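Side-chain contact in putative isohexenylglutaconyl-CoA hydratase (Pseudomonas aeruginosa, PDB 4ZU2), which probably hydrates isohexenylglutaconyl-CoA in terpene (citronellate) breakdown, as a member of the crotonase (enoyl-CoA hydratase/isomerase) family: residues A[41-46]-A[92-97]. Residues are numbered along the deposited sequence; the frame is centred on the assembly and turned at random.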
ATOM      1  N   ALA A  41      12.409   9.213  26.339  1.00 23.89           N
ATOM      2  CA  ALA A  41      12.004   9.687  27.667  1.00 18.20           C
ATOM      3  C   ALA A  41      10.872  10.673  27.577  1.00 17.92           C
ATOM      4  O   ALA A  41       9.956  10.635  28.388  1.00 26.86           O
ATOM      5  CB  ALA A  41      13.199  10.338  28.407  1.00 20.59           C
ATOM      6  N   VAL A  42      10.960  11.588  26.612  1.00 21.30           N
ATOM      7  CA  VAL A  42       9.911  12.554  26.347  1.00 24.08           C
ATOM      8  C   VAL A  42       8.612  11.871  25.886  1.00 25.59           C
ATOM      9  O   VAL A  42       7.530  12.227  26.335  1.00 23.46           O
ATOM     10  CB  VAL A  42      10.362  13.606  25.293  1.00 29.01           C
ATOM     11  CG1 VAL A  42       9.182  14.416  24.792  1.00 25.79           C
ATOM     12  CG2 VAL A  42      11.413  14.547  25.868  1.00 26.30           C
ATOM     13  N   LEU A  43       8.716  10.879  25.007  1.00 29.32           N
ATOM     14  CA  LEU A  43       7.525  10.215  24.497  1.00 23.87           C
ATOM     15  C   LEU A  43       6.810   9.479  25.626  1.00 24.92           C
ATOM     16  O   LEU A  43       5.580   9.432  25.645  1.00 21.51           O
ATOM     17  CB  LEU A  43       7.865   9.279  23.324  1.00 25.22           C
ATOM     18  CG  LEU A  43       8.271   9.987  22.007  1.00 25.36           C
ATOM     19  CD1 LEU A  43       8.843   9.021  20.964  1.00 23.86           C
ATOM     20  CD2 LEU A  43       7.145  10.741  21.406  1.00 25.07           C
ATOM     21  N   ALA A  44       7.563   8.906  26.567  1.00 23.28           N
ATOM     22  CA  ALA A  44       6.956   8.184  27.683  1.00 20.22           C
ATOM     23  C   ALA A  44       6.343   9.151  28.682  1.00 29.76           C
ATOM     24  O   ALA A  44       5.316   8.850  29.321  1.00 34.02           O
ATOM     25  CB  ALA A  44       7.988   7.308  28.373  1.00 21.52           C
ATOM     26  N   ALA A  45       6.977  10.315  28.815  1.00 27.97           N
ATOM     27  CA  ALA A  45       6.465  11.387  29.673  1.00 24.87           C
ATOM     28  C   ALA A  45       5.024  11.781  29.357  1.00 28.27           C
ATOM     29  O   ALA A  45       4.208  11.989  30.263  1.00 30.43           O
ATOM     30  CB  ALA A  45       7.349  12.637  29.539  1.00 25.89           C
ATOM     31  N   VAL A  46       4.730  11.932  28.075  1.00 22.87           N
ATOM     32  CA  VAL A  46       3.426  12.426  27.632  1.00 23.89           C
ATOM     33  C   VAL A  46       2.457  11.318  27.128  1.00 23.02           C
ATOM     34  O   VAL A  46       1.266  11.561  26.886  1.00 27.31           O
ATOM     35  CB  VAL A  46       3.603  13.483  26.522  1.00 19.71           C
ATOM     36  CG1 VAL A  46       4.700  14.531  26.886  1.00 19.18           C
ATOM     37  CG2 VAL A  46       3.896  12.833  25.172  1.00 18.23           C
ATOM     38  N   GLY A  92      15.215   1.016  17.282  1.00  6.36           N
ATOM     39  CA  GLY A  92      13.969   0.420  16.824  1.00 10.18           C
ATOM     40  C   GLY A  92      12.851   0.657  17.834  1.00 13.25           C
ATOM     41  O   GLY A  92      11.694   0.853  17.457  1.00 15.11           O
ATOM     42  N   SER A  93      13.192   0.634  19.115  1.00 10.58           N
ATOM     43  CA  SER A  93      12.204   0.929  20.144  1.00 13.34           C
ATOM     44  C   SER A  93      11.742   2.371  20.042  1.00 15.48           C
ATOM     45  O   SER A  93      10.571   2.637  20.270  1.00 11.26           O
ATOM     46  CB  SER A  93      12.740   0.655  21.540  1.00 11.01           C
ATOM     47  OG  SER A  93      13.142  -0.678  21.665  1.00 14.74           O
ATOM     48  N   LEU A  94      12.625   3.305  19.684  1.00 12.86           N
ATOM     49  CA  LEU A  94      12.170   4.699  19.498  1.00 11.14           C
ATOM     50  C   LEU A  94      11.107   4.771  18.400  1.00 13.81           C
ATOM     51  O   LEU A  94      10.140   5.459  18.553  1.00 19.09           O
ATOM     52  CB  LEU A  94      13.317   5.652  19.173  1.00 15.07           C
ATOM     53  CG  LEU A  94      12.956   6.991  18.518  1.00 16.77           C
ATOM     54  CD1 LEU A  94      11.975   7.783  19.326  1.00 19.38           C
ATOM     55  CD2 LEU A  94      14.216   7.830  18.351  1.00 21.85           C
ATOM     56  N   LEU A  95      11.307   4.055  17.290  1.00 17.15           N
ATOM     57  CA  LEU A  95      10.412   4.148  16.148  1.00 16.73           C
ATOM     58  C   LEU A  95       9.083   3.519  16.512  1.00 16.54           C
ATOM     59  O   LEU A  95       8.021   3.990  16.100  1.00 11.83           O
ATOM     60  CB  LEU A  95      11.003   3.474  14.885  1.00 15.85           C
ATOM     61  CG  LEU A  95      12.313   3.998  14.270  1.00 21.08           C
ATOM     62  CD1 LEU A  95      12.811   3.093  13.091  1.00 19.05           C
ATOM     63  CD2 LEU A  95      12.211   5.458  13.825  1.00 20.24           C
ATOM     64  N   GLU A  96       9.145   2.483  17.336  1.00 15.44           N
ATOM     65  CA  GLU A  96       7.938   1.782  17.735  1.00 18.75           C
ATOM     66  C   GLU A  96       7.069   2.683  18.578  1.00 20.41           C
ATOM     67  O   GLU A  96       5.847   2.727  18.387  1.00 17.23           O
ATOM     68  CB  GLU A  96       8.248   0.526  18.556  1.00 15.31           C
ATOM     69  CG  GLU A  96       8.746  -0.620  17.751  1.00 18.65           C
ATOM     70  CD  GLU A  96       8.889  -1.909  18.582  1.00 19.94           C
ATOM     71  OE1 GLU A  96       7.985  -2.780  18.438  1.00 10.93           O
ATOM     72  OE2 GLU A  96       9.908  -2.043  19.343  1.00 16.48           O
ATOM     73  N   GLU A  97       7.710   3.364  19.524  1.00 17.50           N
ATOM     74  CA  GLU A  97       7.022   4.196  20.503  1.00 13.68           C
ATOM     75  C   GLU A  97       6.617   5.570  19.949  1.00 22.36           C
ATOM     76  O   GLU A  97       5.706   6.219  20.480  1.00 18.39           O
ATOM     77  CB  GLU A  97       7.857   4.331  21.766  1.00 12.03           C
ATOM     78  CG  GLU A  97       8.257   2.988  22.454  1.00 25.63           C
ATOM     79  CD  GLU A  97       9.619   3.048  23.232  1.00 24.01           C
ATOM     80  OE1 GLU A  97      10.207   4.125  23.380  1.00 27.17           O
ATOM     81  OE2 GLU A  97      10.096   2.013  23.715  1.00 24.23           O
TER
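The carbonyl group of Glu97 presents a face to Leu43: Leu43 CD1 stands 4.2 Å from Glu97 C, along a line about 30° from the normal to the plane of CA, C and O, so this methyl lies over the face rather than at an edge. The Glu97 carboxylate lies farther off and does not touch the leucine; its OE2 forms a salt bridge with Arg40 NH2, and Arg40 precedes Leu43 by about one turn on helix 33-47. Charge therefore ties the two helices beside their apolar contact.

That apolar contact is a single methyl pair, Leu43 CD1 to Leu94 CD1 at 3.7 Å, with the two side chains crossing at about a right angle. Leu94 starts out alongside the partner helix, but with CG anti to its backbone N (chi1 161°) its second torsion brings CD1 toward Leu43. The same side chain also packs on Val36 and Leu39. The closest CA pair is Leu43 and Glu97, 7.2 Å apart, and just 114 Å² is buried, both sides summed.

Val42, just before Leu43, packs on Leu18 and Ile20 of strand 17-22, so helix 33-47 meets the sheet with one face and helix 81-99 with an adjacent one. These helices lie in the successive beta-alpha-beta crossovers joining parallel strands 17-22, 54-59 and 104-109, within the spiral of repeated beta-beta-alpha turns that defines the crotonase fold.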